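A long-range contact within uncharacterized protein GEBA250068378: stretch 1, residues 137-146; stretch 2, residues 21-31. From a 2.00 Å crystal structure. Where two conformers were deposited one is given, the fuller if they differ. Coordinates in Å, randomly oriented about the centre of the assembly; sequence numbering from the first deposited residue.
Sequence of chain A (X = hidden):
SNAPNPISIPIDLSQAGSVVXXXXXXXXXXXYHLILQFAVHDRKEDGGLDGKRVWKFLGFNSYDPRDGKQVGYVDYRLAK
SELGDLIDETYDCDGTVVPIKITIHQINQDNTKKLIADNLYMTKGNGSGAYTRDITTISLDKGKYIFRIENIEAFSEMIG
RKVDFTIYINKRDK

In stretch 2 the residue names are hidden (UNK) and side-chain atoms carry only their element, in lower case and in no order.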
# COMPACT_ATOMS: atom_id res chain seq x y z
N THR A 137 -6.38 7.74 2.31
CA THR A 137 -7.81 7.55 2.54
C THR A 137 -8.55 8.57 1.68
O THR A 137 -8.20 9.76 1.69
CB THR A 137 -8.15 7.79 4.01
OG1 THR A 137 -7.36 6.93 4.83
CG2 THR A 137 -9.64 7.53 4.29
N ILE A 138 -9.57 8.13 0.95
CA ILE A 138 -10.26 9.00 0.01
C ILE A 138 -11.79 8.86 0.13
O ILE A 138 -12.32 7.73 0.26
CB ILE A 138 -9.83 8.70 -1.45
CG1 ILE A 138 -10.53 9.62 -2.44
CG2 ILE A 138 -10.16 7.27 -1.80
CD1 ILE A 138 -10.17 9.31 -3.90
N SER A 139 -12.50 9.99 0.09
CA SER A 139 -13.95 9.95 0.12
C SER A 139 -14.48 9.72 -1.29
O SER A 139 -14.28 10.56 -2.17
CB SER A 139 -14.55 11.24 0.70
OG SER A 139 -14.18 11.39 2.06
N LEU A 140 -15.17 8.59 -1.51
CA LEU A 140 -15.77 8.26 -2.81
C LEU A 140 -17.29 8.16 -2.68
O LEU A 140 -17.80 7.54 -1.73
CB LEU A 140 -15.21 6.94 -3.34
CG LEU A 140 -13.68 6.95 -3.55
CD1 LEU A 140 -13.09 5.53 -3.67
CD2 LEU A 140 -13.34 7.78 -4.75
N ASP A 141 -18.01 8.76 -3.62
CA ASP A 141 -19.45 8.61 -3.69
C ASP A 141 -19.79 7.28 -4.37
O ASP A 141 -19.00 6.74 -5.16
CB ASP A 141 -20.07 9.77 -4.47
CG ASP A 141 -19.95 11.08 -3.72
OD1 ASP A 141 -19.69 11.04 -2.49
OD2 ASP A 141 -20.10 12.14 -4.37
N LYS A 142 -20.96 6.77 -4.03
CA LYS A 142 -21.51 5.59 -4.68
C LYS A 142 -21.43 5.80 -6.18
O LYS A 142 -21.78 6.85 -6.69
CB LYS A 142 -22.98 5.40 -4.28
CG LYS A 142 -23.24 5.52 -2.80
CD LYS A 142 -24.63 5.04 -2.43
CE LYS A 142 -24.78 4.87 -0.92
NZ LYS A 142 -25.92 3.98 -0.56
N GLY A 143 -20.95 4.79 -6.89
CA GLY A 143 -20.81 4.89 -8.32
C GLY A 143 -19.78 3.94 -8.87
O GLY A 143 -19.33 3.03 -8.18
N LYS A 144 -19.39 4.17 -10.12
CA LYS A 144 -18.44 3.33 -10.82
C LYS A 144 -17.21 4.15 -11.18
O LYS A 144 -17.34 5.30 -11.58
CB LYS A 144 -19.07 2.79 -12.11
CG LYS A 144 -18.84 1.29 -12.32
CD LYS A 144 -20.16 0.52 -12.49
CE LYS A 144 -20.81 0.75 -13.85
NZ LYS A 144 -22.10 -0.01 -14.02
N TYR A 145 -16.04 3.53 -11.05
CA TYR A 145 -14.76 4.21 -11.26
C TYR A 145 -13.77 3.32 -12.01
O TYR A 145 -13.85 2.09 -11.95
CB TYR A 145 -14.15 4.61 -9.90
CG TYR A 145 -15.04 5.50 -9.07
CD1 TYR A 145 -15.99 4.96 -8.21
CD2 TYR A 145 -14.93 6.89 -9.16
CE1 TYR A 145 -16.81 5.77 -7.45
CE2 TYR A 145 -15.75 7.72 -8.42
CZ TYR A 145 -16.68 7.15 -7.56
OH TYR A 145 -17.51 7.96 -6.83
N ILE A 146 -12.83 3.95 -12.72
CA ILE A 146 -11.67 3.25 -13.22
C ILE A 146 -10.45 3.65 -12.39
O ILE A 146 -10.08 4.83 -12.33
CB ILE A 146 -11.40 3.58 -14.69
CG1 ILE A 146 -12.65 3.25 -15.53
CG2 ILE A 146 -10.14 2.87 -15.19
CD1 ILE A 146 -13.16 1.87 -15.28
N UNK A 21 -5.08 -1.69 -14.46
CA UNK A 21 -6.28 -0.86 -14.54
C UNK A 21 -7.51 -1.72 -14.27
O UNK A 21 -7.71 -2.74 -14.91
c UNK A 21 -6.35 -0.23 -15.94
c UNK A 21 -7.10 1.62 -17.45
o UNK A 21 -6.03 2.24 -17.65
c UNK A 21 -7.30 0.91 -16.11
o UNK A 21 -8.01 1.57 -18.30
N UNK A 22 -8.33 -1.34 -13.29
CA UNK A 22 -9.58 -2.07 -13.07
C UNK A 22 -10.78 -1.18 -12.78
O UNK A 22 -10.64 -0.10 -12.19
c UNK A 22 -8.17 -5.23 -11.32
c UNK A 22 -7.09 -6.21 -11.78
n UNK A 22 -6.67 -7.15 -10.70
c UNK A 22 -8.59 -4.32 -12.46
c UNK A 22 -9.42 -3.14 -11.99
N UNK A 23 -11.95 -1.62 -13.22
CA UNK A 23 -13.18 -0.94 -12.88
C UNK A 23 -13.54 -1.30 -11.45
O UNK A 23 -13.39 -2.44 -11.02
c UNK A 23 -14.32 -1.30 -13.83
c UNK A 23 -15.63 -0.62 -13.46
o UNK A 23 -16.43 -1.10 -15.67
o UNK A 23 -17.92 -0.94 -14.05
c UNK A 23 -16.74 -0.91 -14.47
N UNK A 24 -14.03 -0.32 -10.73
CA UNK A 24 -14.26 -0.45 -9.33
C UNK A 24 -15.62 0.14 -9.02
O UNK A 24 -15.91 1.28 -9.39
c UNK A 24 -11.84 -0.37 -8.64
c UNK A 24 -13.19 0.34 -8.54
c UNK A 24 -13.64 0.55 -7.11
N UNK A 25 -16.44 -0.64 -8.32
CA UNK A 25 -17.77 -0.19 -7.96
C UNK A 25 -17.83 0.16 -6.49
O UNK A 25 -17.59 -0.68 -5.63
n UNK A 25 -23.62 -2.29 -9.32
c UNK A 25 -21.23 -1.78 -8.80
c UNK A 25 -22.68 -1.36 -8.62
c UNK A 25 -20.26 -0.82 -8.11
c UNK A 25 -18.81 -1.26 -8.31
N UNK A 26 -18.15 1.41 -6.20
CA UNK A 26 -18.38 1.87 -4.83
C UNK A 26 -19.89 1.81 -4.51
O UNK A 26 -20.69 2.52 -5.15
c UNK A 26 -15.42 2.56 -4.15
c UNK A 26 -17.87 3.31 -4.64
c UNK A 26 -16.37 3.40 -5.03
c UNK A 26 -18.11 3.78 -3.22
N UNK A 27 -20.25 1.00 -3.52
CA UNK A 27 -21.65 0.76 -3.14
C UNK A 27 -22.17 1.79 -2.15
O UNK A 27 -23.38 2.01 -2.05
c UNK A 27 -21.48 -2.35 -4.35
c UNK A 27 -21.81 -0.63 -2.49
o UNK A 27 -22.49 -1.82 -4.89
c UNK A 27 -20.94 -1.74 -3.06
o UNK A 27 -20.90 -3.35 -4.82
N UNK A 28 -21.27 2.40 -1.38
CA UNK A 28 -21.68 3.30 -0.32
C UNK A 28 -20.84 4.56 -0.41
O UNK A 28 -19.60 4.48 -0.54
o UNK A 28 -21.86 3.29 4.63
o UNK A 28 -21.90 1.36 3.58
c UNK A 28 -21.95 2.61 3.58
c UNK A 28 -22.13 3.36 2.24
c UNK A 28 -21.49 2.63 1.05
N UNK A 29 -21.50 5.71 -0.37
CA UNK A 29 -20.78 6.97 -0.28
C UNK A 29 -20.13 7.04 1.10
O UNK A 29 -20.81 7.21 2.11
c UNK A 29 -21.73 8.16 -0.49
o UNK A 29 -22.30 8.12 -1.79
N UNK A 30 -18.81 6.89 1.13
CA UNK A 30 -18.09 6.94 2.40
C UNK A 30 -16.60 7.19 2.13
O UNK A 30 -16.20 7.51 0.99
c UNK A 30 -18.28 5.62 3.14
c UNK A 30 -19.26 6.58 7.95
c UNK A 30 -20.50 7.13 7.77
c UNK A 30 -18.57 6.15 6.82
c UNK A 30 -18.15 5.72 4.61
c UNK A 30 -20.39 6.83 5.36
c UNK A 30 -21.07 7.26 6.49
n UNK A 30 -17.35 5.56 6.70
c UNK A 30 -17.10 5.30 5.37
c UNK A 30 -19.12 6.26 5.52
N UNK A 31 -15.76 7.06 3.16
CA UNK A 31 -14.33 7.18 2.93
C UNK A 31 -13.75 5.77 2.87
O UNK A 31 -14.29 4.84 3.51
o UNK A 31 -13.79 7.45 5.31
c UNK A 31 -13.63 8.01 4.02

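Position 21 carries three side-chain carbons in a row, the third bearing two oxygens, and its middle carbon lies 3.6 Å from Ile146 CG2. A carboxylate on a chain of this length is Glu21. Position 22 has four carbons in a row ending in nitrogen, with its CA-to-CB bond directed away from stretch 1 and its side chain making no close contact there: Lys22.

Position 23 repeats the three-carbon carboxylate. One oxygen stands 3.0 Å from Lys144 CG, and CB is 3.7 Å from Ile146 CD1. This is Glu23; its OE2 lies 4.3 Å from Lys144 NZ, opposite charges near each other but beyond a salt bridge. Position 24 has three carbons, the first carrying the other two, with no polar atom: Val24. Its backbone pairs with Tyr145, Val24 N to Tyr145 O at 2.7 Å and Tyr145 N to Val24 O at 2.8 Å.

Position 25 shows four carbons ending in nitrogen, extended, with a carbon 4.5 Å from Lys144 CD; it is Lys25. Position 26 has four carbons, forked at the first, one arm two carbons long. That pattern identifies Ile26, whose CD1 meets Leu140 CD1 at 3.8 Å and whose CG1 meets Tyr145 CE1 at 3.4 Å.

Position 27 has three carbons, the third with two oxygens, and its CA-to-CB bond points away: Glu27. Its O lies 3.3 Å from Lys142 CD. Position 28 has the same atoms and the same CA-to-CB direction, its second carbon 4.4 Å from Lys142 CE: Glu28. Position 29 has one carbon and one oxygen, the oxygen accepting a hydrogen bond from Lys142 N at 2.9 Å and a nearly straight 173°. It is Ser29.

Position 30 has one carbon leading to fused five- and six-membered rings holding eight carbons and one nitrogen, the indole of Trp30. Those rings make no close contact with stretch 1; the backbone does, Leu140 N to Trp30 O at 2.9 Å and Trp30 N to Leu140 O at 3.1 Å. Position 31, one carbon and one oxygen, has CB 3.9 Å from Ser139 OG: Ser31.

The contact consists of two antiparallel ladders whose register shifts by one between Leu140 and Gly143. Gly143 N to Ile26 O (2.9 Å) and Ile26 N to Gly143 O (2.8 Å) start the second ladder, and Ser29 OG serves the loop between them. Gly143 has phi/psi of 156/-166, where a CB would jam against the preceding carbonyl. Ile26, sharing a sheet face with Leu140 and Tyr145, supplies the apolar packing, while Tyr145 OH donates to Asp141 O at 2.5 Å, tying the loop to the strand.

Stretch 2, residues 21-31: EKEVKIEESWS
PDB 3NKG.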